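Local structure of chitosanase (Bacillus subtilis subsp. subtilis str. 168, 7C6C) at residues A[188-193]-A[205-211]; A[135-140]-A[180-185]; A[9-14]-A[238-242]; A[25-29]-A[40-44]. The protein hydrolyses internal beta-(1->4) linkages between D-glucosamine residues of partly acetylated chitosan, as a secreted glycosidase of family 46. All coordinates share one frame. Residue numbers count along the deposited sequence, not the author numbering.

Interaction 1: residues A[188-193]-A[205-211]. With LMR ((2S)-2-hydroxybutanedioic acid), chain B.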
# COMPACT_ATOMS: atom_id res chain seq x y z
N ARG A 188 5.99 0.01 -13.06
CA ARG A 188 6.15 0.20 -11.63
C ARG A 188 7.60 0.01 -11.20
O ARG A 188 8.11 0.79 -10.39
CB ARG A 188 5.22 -0.74 -10.86
CG ARG A 188 5.29 -0.51 -9.37
CD ARG A 188 4.23 -1.30 -8.61
NE ARG A 188 4.33 -1.02 -7.19
CZ ARG A 188 3.81 -1.78 -6.23
NH1 ARG A 188 3.15 -2.88 -6.54
NH2 ARG A 188 3.98 -1.43 -4.95
N TYR A 189 8.27 -1.01 -11.73
CA TYR A 189 9.69 -1.20 -11.44
C TYR A 189 10.48 0.06 -11.77
O TYR A 189 11.30 0.52 -10.97
CB TYR A 189 10.23 -2.39 -12.23
CG TYR A 189 11.72 -2.60 -12.04
CD1 TYR A 189 12.19 -3.39 -11.00
CD2 TYR A 189 12.65 -2.01 -12.88
CE1 TYR A 189 13.55 -3.59 -10.81
CE2 TYR A 189 14.00 -2.20 -12.70
CZ TYR A 189 14.44 -2.99 -11.66
OH TYR A 189 15.79 -3.19 -11.47
N ASP A 190 10.25 0.62 -12.96
CA ASP A 190 10.98 1.81 -13.37
C ASP A 190 10.70 2.97 -12.42
O ASP A 190 11.59 3.76 -12.10
CB ASP A 190 10.59 2.20 -14.80
CG ASP A 190 11.14 1.23 -15.83
OD1 ASP A 190 12.08 0.47 -15.51
OD2 ASP A 190 10.63 1.24 -16.97
N ASP A 191 9.45 3.09 -11.96
CA ASP A 191 9.12 4.18 -11.06
C ASP A 191 9.77 4.01 -9.69
O ASP A 191 10.21 4.99 -9.07
CB ASP A 191 7.60 4.30 -10.92
CG ASP A 191 7.20 5.54 -10.17
OD1 ASP A 191 7.49 6.63 -10.69
OD2 ASP A 191 6.61 5.43 -9.07
N LEU A 192 9.84 2.77 -9.20
CA LEU A 192 10.48 2.51 -7.91
C LEU A 192 11.98 2.77 -7.98
O LEU A 192 12.58 3.20 -6.99
CB LEU A 192 10.21 1.08 -7.45
CG LEU A 192 8.76 0.78 -7.07
CD1 LEU A 192 8.59 -0.72 -6.84
CD2 LEU A 192 8.33 1.58 -5.85
N MET A 193 12.60 2.51 -9.14
CA MET A 193 14.03 2.71 -9.29
C MET A 193 14.40 4.17 -9.46
O MET A 193 15.47 4.59 -9.02
CB MET A 193 14.54 1.89 -10.48
CG MET A 193 14.52 0.40 -10.18
SD MET A 193 15.66 -0.11 -8.88
CE MET A 193 17.21 -0.12 -9.78
N ARG A 205 13.88 2.04 -3.93
CA ARG A 205 14.84 1.19 -4.63
C ARG A 205 14.99 -0.14 -3.89
O ARG A 205 15.18 -1.18 -4.52
CB ARG A 205 16.19 1.91 -4.79
CG ARG A 205 16.21 2.84 -6.00
CD ARG A 205 17.43 3.76 -6.05
NE ARG A 205 17.25 4.78 -7.09
CZ ARG A 205 17.81 5.98 -7.10
NH1 ARG A 205 17.56 6.82 -8.09
NH2 ARG A 205 18.62 6.36 -6.12
N GLU A 206 14.89 -0.11 -2.57
CA GLU A 206 14.99 -1.32 -1.76
C GLU A 206 13.71 -2.15 -1.79
O GLU A 206 13.70 -3.24 -1.20
CB GLU A 206 15.35 -0.96 -0.32
CG GLU A 206 16.84 -1.01 -0.03
CD GLU A 206 17.42 -2.40 -0.24
OE1 GLU A 206 18.10 -2.62 -1.26
OE2 GLU A 206 17.19 -3.28 0.63
N SER A 207 12.65 -1.67 -2.44
CA SER A 207 11.36 -2.34 -2.45
C SER A 207 11.06 -3.01 -3.78
O SER A 207 9.99 -3.63 -3.91
CB SER A 207 10.25 -1.33 -2.14
OG SER A 207 9.94 -0.55 -3.28
N VAL A 208 11.95 -2.92 -4.77
CA VAL A 208 11.64 -3.40 -6.11
C VAL A 208 11.36 -4.89 -6.14
O VAL A 208 10.70 -5.38 -7.06
CB VAL A 208 12.73 -3.02 -7.14
CG1 VAL A 208 12.82 -1.52 -7.28
CG2 VAL A 208 14.08 -3.62 -6.75
N ALA A 209 11.85 -5.65 -5.15
CA ALA A 209 11.63 -7.09 -5.15
C ALA A 209 10.14 -7.43 -5.16
O ALA A 209 9.77 -8.51 -5.64
CB ALA A 209 12.32 -7.74 -3.95
N ARG A 210 9.28 -6.55 -4.64
CA ARG A 210 7.85 -6.87 -4.66
C ARG A 210 7.33 -7.02 -6.08
O ARG A 210 6.42 -7.83 -6.33
CB ARG A 210 7.05 -5.83 -3.85
CG ARG A 210 6.93 -4.45 -4.48
CD ARG A 210 6.80 -3.39 -3.41
NE ARG A 210 5.50 -3.41 -2.73
CZ ARG A 210 5.26 -2.77 -1.60
NH1 ARG A 210 6.24 -2.10 -1.00
NH2 ARG A 210 4.05 -2.78 -1.05
N VAL A 211 7.89 -6.27 -7.03
CA VAL A 211 7.50 -6.42 -8.42
C VAL A 211 7.81 -7.83 -8.91
O VAL A 211 6.99 -8.46 -9.59
CB VAL A 211 8.16 -5.34 -9.30
CG1 VAL A 211 7.89 -5.62 -10.77
CG2 VAL A 211 7.64 -3.96 -8.92
C1 LMR B . 14.86 -13.37 -6.56
O1A LMR B . 14.55 -13.82 -5.43
O1B LMR B . 14.85 -14.08 -7.59
C2 LMR B . 15.25 -11.93 -6.69
O2 LMR B . 15.78 -11.73 -8.01
C3 LMR B . 14.05 -11.01 -6.48
C4 LMR B . 13.64 -10.96 -5.03
O4A LMR B . 14.50 -10.62 -4.18
O4B LMR B . 12.46 -11.25 -4.72

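Interaction 2: residues A[135-140]-A[180-185]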
# COMPACT_ATOMS: atom_id res chain seq x y z
N LEU A 135 -5.21 -11.49 -9.78
CA LEU A 135 -3.81 -11.07 -9.64
C LEU A 135 -3.64 -9.61 -10.05
O LEU A 135 -2.98 -8.83 -9.35
CB LEU A 135 -2.88 -11.98 -10.45
CG LEU A 135 -1.41 -11.53 -10.45
CD1 LEU A 135 -0.82 -11.43 -9.04
CD2 LEU A 135 -0.57 -12.44 -11.32
N ALA A 136 -4.24 -9.20 -11.17
CA ALA A 136 -4.09 -7.80 -11.56
C ALA A 136 -4.69 -6.86 -10.52
O ALA A 136 -4.10 -5.83 -10.18
CB ALA A 136 -4.71 -7.55 -12.93
N ARG A 137 -5.86 -7.22 -9.98
CA ARG A 137 -6.47 -6.41 -8.93
C ARG A 137 -5.59 -6.37 -7.68
O ARG A 137 -5.47 -5.32 -7.03
CB ARG A 137 -7.87 -6.93 -8.60
CG ARG A 137 -8.87 -6.67 -9.71
CD ARG A 137 -10.22 -7.28 -9.40
NE ARG A 137 -11.13 -7.15 -10.54
CZ ARG A 137 -12.17 -7.94 -10.78
NH1 ARG A 137 -12.46 -8.93 -9.96
NH2 ARG A 137 -12.92 -7.73 -11.85
N ALA A 138 -4.96 -7.50 -7.33
CA ALA A 138 -4.05 -7.52 -6.19
C ALA A 138 -2.84 -6.63 -6.44
O ALA A 138 -2.36 -5.95 -5.52
CB ALA A 138 -3.62 -8.95 -5.90
N VAL A 139 -2.32 -6.63 -7.66
CA VAL A 139 -1.22 -5.73 -7.99
C VAL A 139 -1.65 -4.28 -7.84
O VAL A 139 -0.90 -3.45 -7.30
CB VAL A 139 -0.66 -6.02 -9.39
CG1 VAL A 139 0.39 -4.98 -9.78
CG2 VAL A 139 -0.07 -7.43 -9.46
N MET A 140 -2.86 -3.94 -8.32
CA MET A 140 -3.34 -2.56 -8.16
C MET A 140 -3.45 -2.18 -6.69
O MET A 140 -3.08 -1.07 -6.30
CB MET A 140 -4.70 -2.37 -8.84
CG MET A 140 -4.72 -2.63 -10.35
SD MET A 140 -3.54 -1.68 -11.32
CE MET A 140 -2.38 -2.97 -11.76
N TRP A 180 -0.80 -6.70 -20.54
CA TRP A 180 -0.91 -5.39 -19.91
C TRP A 180 -0.30 -5.40 -18.51
O TRP A 180 0.43 -4.47 -18.14
CB TRP A 180 -2.38 -4.98 -19.84
CG TRP A 180 -2.61 -3.59 -19.33
CD1 TRP A 180 -2.70 -2.45 -20.07
CD2 TRP A 180 -2.79 -3.20 -17.96
NE1 TRP A 180 -2.92 -1.37 -19.25
CE2 TRP A 180 -2.98 -1.80 -17.95
CE3 TRP A 180 -2.81 -3.89 -16.74
CZ2 TRP A 180 -3.18 -1.09 -16.77
CZ3 TRP A 180 -3.01 -3.18 -15.58
CH2 TRP A 180 -3.19 -1.79 -15.60
N LEU A 181 -0.58 -6.44 -17.73
CA LEU A 181 -0.06 -6.49 -16.36
C LEU A 181 1.45 -6.62 -16.35
O LEU A 181 2.12 -6.03 -15.49
CB LEU A 181 -0.71 -7.63 -15.59
CG LEU A 181 -0.38 -7.69 -14.09
CD1 LEU A 181 -0.90 -6.44 -13.38
CD2 LEU A 181 -0.94 -8.97 -13.48
N ASN A 182 2.03 -7.37 -17.29
CA ASN A 182 3.48 -7.44 -17.37
C ASN A 182 4.08 -6.07 -17.66
O ASN A 182 5.10 -5.69 -17.08
CB ASN A 182 3.92 -8.46 -18.42
CG ASN A 182 3.67 -9.88 -17.96
OD1 ASN A 182 3.65 -10.16 -16.77
ND2 ASN A 182 3.49 -10.78 -18.92
N LYS A 183 3.43 -5.30 -18.54
CA LYS A 183 3.91 -3.94 -18.80
C LYS A 183 3.72 -3.05 -17.58
O LYS A 183 4.57 -2.20 -17.29
CB LYS A 183 3.21 -3.36 -20.03
CG LYS A 183 3.38 -4.22 -21.28
CD LYS A 183 3.91 -3.42 -22.46
CE LYS A 183 4.04 -4.30 -23.71
NZ LYS A 183 5.03 -3.76 -24.69
N PHE A 184 2.61 -3.23 -16.85
CA PHE A 184 2.41 -2.47 -15.62
C PHE A 184 3.52 -2.73 -14.62
O PHE A 184 4.04 -1.80 -13.99
CB PHE A 184 1.06 -2.82 -15.00
CG PHE A 184 0.70 -1.96 -13.82
CD1 PHE A 184 1.13 -2.29 -12.54
CD2 PHE A 184 -0.03 -0.79 -13.99
CE1 PHE A 184 0.82 -1.49 -11.46
CE2 PHE A 184 -0.34 0.01 -12.91
CZ PHE A 184 0.08 -0.34 -11.65
N LEU A 185 3.89 -4.00 -14.45
CA LEU A 185 4.97 -4.33 -13.52
C LEU A 185 6.29 -3.70 -13.96
O LEU A 185 7.07 -3.23 -13.13
CB LEU A 185 5.07 -5.85 -13.36
CG LEU A 185 3.88 -6.49 -12.63
CD1 LEU A 185 3.87 -8.00 -12.83
CD2 LEU A 185 3.92 -6.15 -11.15

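Interaction 3: residues A[9-14]-A[238-242]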
# COMPACT_ATOMS: atom_id res chain seq x y z
N ARG A 9 -7.53 -11.64 1.13
CA ARG A 9 -6.59 -12.00 2.17
C ARG A 9 -5.21 -12.26 1.59
O ARG A 9 -4.20 -11.79 2.12
CB ARG A 9 -7.08 -13.23 2.94
CG ARG A 9 -6.09 -13.67 4.01
CD ARG A 9 -6.45 -14.98 4.70
NE ARG A 9 -6.88 -16.02 3.78
CZ ARG A 9 -6.09 -16.77 3.01
NH1 ARG A 9 -4.76 -16.60 3.04
NH2 ARG A 9 -6.64 -17.68 2.22
N ARG A 10 -5.14 -13.03 0.49
CA ARG A 10 -3.85 -13.33 -0.12
C ARG A 10 -3.16 -12.06 -0.59
O ARG A 10 -1.94 -11.90 -0.39
CB ARG A 10 -4.03 -14.33 -1.27
CG ARG A 10 -4.52 -15.68 -0.79
CD ARG A 10 -4.64 -16.71 -1.90
NE ARG A 10 -5.14 -17.95 -1.32
CZ ARG A 10 -6.25 -18.58 -1.68
NH1 ARG A 10 -6.98 -18.12 -2.69
NH2 ARG A 10 -6.61 -19.67 -1.04
N ALA A 11 -3.91 -11.16 -1.22
CA ALA A 11 -3.34 -9.88 -1.65
C ALA A 11 -2.76 -9.12 -0.47
O ALA A 11 -1.68 -8.53 -0.57
CB ALA A 11 -4.41 -9.05 -2.34
N GLU A 12 -3.48 -9.11 0.65
CA GLU A 12 -3.03 -8.38 1.83
C GLU A 12 -1.82 -9.05 2.47
O GLU A 12 -0.94 -8.35 3.00
CB GLU A 12 -4.19 -8.22 2.81
CG GLU A 12 -5.25 -7.30 2.25
CD GLU A 12 -6.55 -7.26 3.03
OE1 GLU A 12 -6.83 -8.20 3.81
OE2 GLU A 12 -7.30 -6.27 2.86
N GLN A 13 -1.75 -10.38 2.45
CA GLN A 13 -0.58 -11.05 3.01
C GLN A 13 0.66 -10.84 2.14
O GLN A 13 1.78 -10.75 2.66
CB GLN A 13 -0.88 -12.53 3.26
CG GLN A 13 -1.91 -12.69 4.36
CD GLN A 13 -2.14 -14.13 4.75
OE1 GLN A 13 -1.48 -15.03 4.24
NE2 GLN A 13 -3.09 -14.35 5.65
N LEU A 14 0.48 -10.72 0.82
CA LEU A 14 1.58 -10.31 -0.05
C LEU A 14 2.07 -8.92 0.33
O LEU A 14 3.27 -8.71 0.58
CB LEU A 14 1.15 -10.36 -1.51
CG LEU A 14 0.99 -11.76 -2.10
CD1 LEU A 14 0.18 -11.72 -3.38
CD2 LEU A 14 2.35 -12.40 -2.32
N ASN A 238 11.34 -16.54 2.40
CA ASN A 238 10.40 -17.55 1.93
C ASN A 238 9.17 -17.57 2.81
O ASN A 238 9.28 -17.58 4.04
CB ASN A 238 11.05 -18.93 1.98
CG ASN A 238 12.37 -18.94 1.28
OD1 ASN A 238 12.46 -18.51 0.13
ND2 ASN A 238 13.41 -19.39 1.97
N PHE A 239 8.00 -17.62 2.17
CA PHE A 239 6.73 -17.59 2.88
C PHE A 239 5.74 -18.49 2.17
O PHE A 239 5.84 -18.72 0.96
CB PHE A 239 6.12 -16.18 2.91
CG PHE A 239 7.04 -15.15 3.49
CD1 PHE A 239 7.98 -14.51 2.70
CD2 PHE A 239 6.97 -14.82 4.84
CE1 PHE A 239 8.85 -13.57 3.23
CE2 PHE A 239 7.83 -13.87 5.38
CZ PHE A 239 8.77 -13.25 4.57
N VAL A 240 4.77 -18.98 2.92
CA VAL A 240 3.57 -19.58 2.36
C VAL A 240 2.37 -18.73 2.72
O VAL A 240 2.27 -18.21 3.84
CB VAL A 240 3.39 -21.06 2.78
CG1 VAL A 240 3.19 -21.18 4.28
CG2 VAL A 240 2.24 -21.68 2.01
N ILE A 241 1.46 -18.57 1.76
CA ILE A 241 0.20 -17.87 1.95
C ILE A 241 -0.89 -18.88 1.62
O ILE A 241 -0.93 -19.41 0.50
CB ILE A 241 0.12 -16.64 1.04
CG1 ILE A 241 1.14 -15.59 1.49
CG2 ILE A 241 -1.29 -16.06 1.01
CD1 ILE A 241 1.31 -14.43 0.53
N LYS A 242 -1.74 -19.18 2.59
CA LYS A 242 -2.76 -20.20 2.40
C LYS A 242 -3.78 -19.79 1.34
O LYS A 242 -4.35 -20.65 0.66
CB LYS A 242 -3.46 -20.49 3.73
CG LYS A 242 -4.52 -21.59 3.69
CD LYS A 242 -5.53 -21.43 4.82
CE LYS A 242 -6.80 -20.74 4.34
NZ LYS A 242 -7.33 -19.77 5.34
OXT LYS A 242 -4.04 -18.60 1.16
O HOH W 1 -1.76 -17.56 5.01

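Interaction 4: residues A[25-29]-A[40-44]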
# COMPACT_ATOMS: atom_id res chain seq x y z
N ILE A 25 -0.42 -9.29 9.26
CA ILE A 25 -0.57 -7.85 9.09
C ILE A 25 -0.18 -7.13 10.38
O ILE A 25 -0.64 -7.48 11.47
CB ILE A 25 -2.00 -7.51 8.65
CG1 ILE A 25 -2.31 -8.11 7.28
CG2 ILE A 25 -2.20 -6.01 8.64
CD1 ILE A 25 -3.77 -8.04 6.92
N GLN A 26 0.69 -6.12 10.26
CA GLN A 26 1.27 -5.42 11.41
C GLN A 26 0.54 -4.11 11.68
O GLN A 26 0.92 -3.05 11.20
CB GLN A 26 2.75 -5.17 11.17
CG GLN A 26 3.57 -6.43 11.03
CD GLN A 26 3.57 -7.23 12.31
OE1 GLN A 26 4.04 -6.76 13.34
NE2 GLN A 26 3.04 -8.44 12.25
N TYR A 27 -0.50 -4.18 12.51
CA TYR A 27 -1.23 -2.98 12.86
C TYR A 27 -0.45 -2.05 13.79
O TYR A 27 -0.73 -0.85 13.82
CB TYR A 27 -2.56 -3.35 13.51
CG TYR A 27 -3.59 -3.91 12.56
CD1 TYR A 27 -3.57 -5.25 12.19
CD2 TYR A 27 -4.59 -3.10 12.03
CE1 TYR A 27 -4.52 -5.76 11.33
CE2 TYR A 27 -5.54 -3.61 11.17
CZ TYR A 27 -5.51 -4.94 10.83
OH TYR A 27 -6.47 -5.43 9.97
N GLY A 28 0.52 -2.58 14.53
CA GLY A 28 1.24 -1.78 15.49
C GLY A 28 2.52 -1.16 15.00
O GLY A 28 3.17 -0.44 15.75
N TYR A 29 2.88 -1.42 13.75
CA TYR A 29 4.14 -0.95 13.19
C TYR A 29 4.20 0.57 13.14
O TYR A 29 3.27 1.23 12.70
CB TYR A 29 4.22 -1.49 11.77
CG TYR A 29 5.38 -0.99 10.95
CD1 TYR A 29 6.67 -1.43 11.22
CD2 TYR A 29 5.19 -0.13 9.88
CE1 TYR A 29 7.74 -1.00 10.46
CE2 TYR A 29 6.25 0.30 9.11
CZ TYR A 29 7.53 -0.14 9.41
OH TYR A 29 8.59 0.27 8.64
N THR A 40 5.84 6.19 9.28
CA THR A 40 5.06 5.22 8.53
C THR A 40 4.47 4.22 9.52
O THR A 40 5.21 3.65 10.33
CB THR A 40 5.99 4.52 7.53
OG1 THR A 40 6.52 5.50 6.63
CG2 THR A 40 5.27 3.48 6.71
N CYS A 41 3.15 4.01 9.44
CA CYS A 41 2.41 3.42 10.56
C CYS A 41 1.40 2.37 10.11
O CYS A 41 0.66 2.57 9.14
CB CYS A 41 1.63 4.52 11.29
SG CYS A 41 2.56 6.00 11.72
N GLY A 42 1.31 1.29 10.89
CA GLY A 42 0.19 0.38 10.74
C GLY A 42 0.14 -0.39 9.44
O GLY A 42 1.11 -0.50 8.69
N ARG A 43 -1.05 -0.94 9.17
CA ARG A 43 -1.18 -1.97 8.14
C ARG A 43 -0.86 -1.45 6.75
O ARG A 43 -0.34 -2.20 5.92
CB ARG A 43 -2.58 -2.61 8.17
CG ARG A 43 -3.75 -1.66 7.92
CD ARG A 43 -5.03 -2.40 7.58
NE ARG A 43 -4.92 -3.07 6.29
CZ ARG A 43 -5.75 -4.00 5.86
NH1 ARG A 43 -6.79 -4.37 6.60
NH2 ARG A 43 -5.56 -4.57 4.68
N ALA A 44 -1.19 -0.20 6.46
CA ALA A 44 -1.02 0.36 5.14
C ALA A 44 0.21 1.24 5.03
O ALA A 44 0.40 1.89 3.99
CB ALA A 44 -2.26 1.14 4.72

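Interaction 1: residues A[188-193]-A[205-211]
The last turns of helix 177-193 meet a turn of backbone leading into helix 209-219, and the polar groups of the contact divide between partners within it and partners beyond it. Within it, the carbonyl oxygen of Met193, near the end of its helix, is taken by Arg205: NE to Met193 O is 2.6 Å at an N-H...O angle of 163°, and a weak second bond runs from Arg205 NH1 to the same Met193 O at 3.2 Å and 130°. Arg205 NH1 also bonds Asn194. From Arg205 the chain makes a type I beta turn to Val208, setting Val208 against the helix; its CG1 lies 3.7 Å from Leu192 CB and 3.6 Å from Met193 SD.

This helical packing belongs to the family 46 chitosanase fold, of the lysozyme clan, and borders the probable active site, the side chain of Arg210 being about 3 Å from that of Glu19, the predicted proton donor. Arg188 NH2 comes within 3.3 Å of Arg210 NE, two donors that cannot bond each other. Their charge is balanced from outside: Asp142 forms salt bridges with both arginines, Arg210 also pairs with Glu19, and Gln146 and His147 accept from Arg188. Ser207 OG, 3.7 Å from Leu192 CD2, is hydrogen-bonded to Trp204 O and Gln146. Pointing away from segment 188-193, Ala209 CB lies 3.6 Å from O4B of the bound malate (LMR), while Ser233, Asn234 and Glu235 hydrogen-bond that ligand.

Interaction 2: residues A[135-140]-A[180-185]
Two nearly parallel helices of the family 46 fold, 134-147 and 177-193, pack here with one knob-into-hole contact: their local axes come within 10.9 Å at a crossing angle of 22°, and no hydrogen bond joins the segments. Leu181 is the knob. With chi1 t and chi2 p it enters the hole made by Leu135, Ala136, Val139 and Met140, its CD1 reaching 4.0 Å from both Ala136 CB and Val139 CB. Val139, chi1 t, directs CG1 to 4.0 Å from Leu185 CD2. With chi1 t, the Phe184 ring presents a face to Met140 CE and the Trp180 ring an edge; the indole NE1 of Trp180 is hydrogen-bonded to Asn164 outside the contact. The CA-to-CB bond of Met140 points sideways, but its m, m conformation, with chi3 at 108°, brings the methyl across to the aromatic rings. Met140 CE lies 3.9 Å from Trp180 CZ3, near the indole plane. The same Met140 CE makes a CH-pi contact over the Phe184 face, 3.5 Å from the centroid and 8° off the normal, while Met140 SD makes a Met-aromatic contact at 4.2 Å from that centroid.

Interaction 3: residues A[9-14]-A[238-242]
Ile241 lays its side chain against one face of helix 5-20 and has more surface covered than any other residue of the contact, 101 Å². Its CD1 is 3.7 Å from Leu14 CD2, and its CG2 is 3.7 Å from Arg10 CG and 3.4 Å from Gln13 OE1. Beside this packing the chain ends, and the carboxylate of Lys242 is held in a salt-bridge network by two consecutive arginines. Arg9 donates to Lys242 OXT from NH1 at 2.8 Å and from NH2 at 3.0 Å; Arg10 NE reaches Lys242 OXT at 2.8 Å, and Arg10 NH2 bonds Lys242 O at 3.0 Å. The aliphatic part of Lys242 meanwhile crosses a face of the Arg9 guanidinium, with CE 3.7 Å from Arg9 NH2. A water adds a further link: it donates to Gln13 OE1 at 2.7 Å and accepts from Lys242 N at 2.9 Å.

The arrangement fastens the C-terminus of the mature chain to its first helix, joining residues 9-14 and 238-242, 224 residues apart at their closest ends. The local strand runs nearly antiparallel to the helix, at 163°, with 9.5 Å between axes. Strand 237-241 pairs with strand 229-233 in a two-stranded antiparallel hairpin, whose Val231 touches Leu14. At Ala11 the helix instead meets Ala138 and Tyr141 of helix 134-147.

Interaction 4: residues A[25-29]-A[40-44]
Arg43, Tyr29 and Gly42 carry much of this contact, with 90, 77 and 57 Å² covered. Arg43 lies beside Tyr27 and Ile25: its CB sits over one face of the Tyr27 ring and is 3.5 Å from Ile25 CG2. Its NH1 is 3.5 Å from Tyr27 OH, yet their bonding is to a shared partner, since Asp111 forms a salt bridge with Arg43 and a hydrogen bond with Tyr27; a second salt bridge joins Arg43 to Glu12.

Tyr29 contributes backbone and ring. Its carbonyl accepts the one hydrogen bond across the segments, from Gly42 N to Tyr29 O, 2.7 Å and 164°, while Cys41 CA makes a CA-H...O contact with Tyr29 O at 3.2 Å. The ring, tied through OH to Glu31, brings CE2 to 3.7 Å from Thr40 O. This backbone link lies next to the antiparallel pairing of strands 30-32 and 39-41, beside the probable active site: the side chain of Thr40 is about 4 Å from that of Asp35, the nucleophile by similarity, and about 5 Å from that of Glu19, the predicted proton donor.

Gly42 adopts phi 68° and psi -163°. Its CA makes CA-H...O contacts of 3.4 Å with Tyr27 O and 3.5 Å with Gln26 O; a CB would fall 3.6 Å from Tyr27 O. Bare backbone thus permits close approach at Gly42, while the charge of Arg43 is balanced by carboxylates on helices 104-128 and 5-20.

How the interactions relate
Interaction 2 is the fully buried contact, apolar and without hydrogen bonds between its segments; the other three are partly buried and combine packing with polar links. Interactions 1 and 2 share helix 177-193 and touch where Val211 CG1 lies 3.5 Å from Leu185 O. Helix 5-20 connects the rest: Ala11 CB of interaction 3 packs 3.6 Å from Ala138 CB of interaction 2, and Glu12 OE2 bridges to Arg43 NH2 of interaction 4 at 3.0 Å. Arginines bond a helix-end carbonyl in interaction 1 and the chain terminus in interaction 3; in interactions 1 and 4 alike, others pair with acids outside the segments. Interactions 2 and 4 lie on opposite sides of the chain's centre.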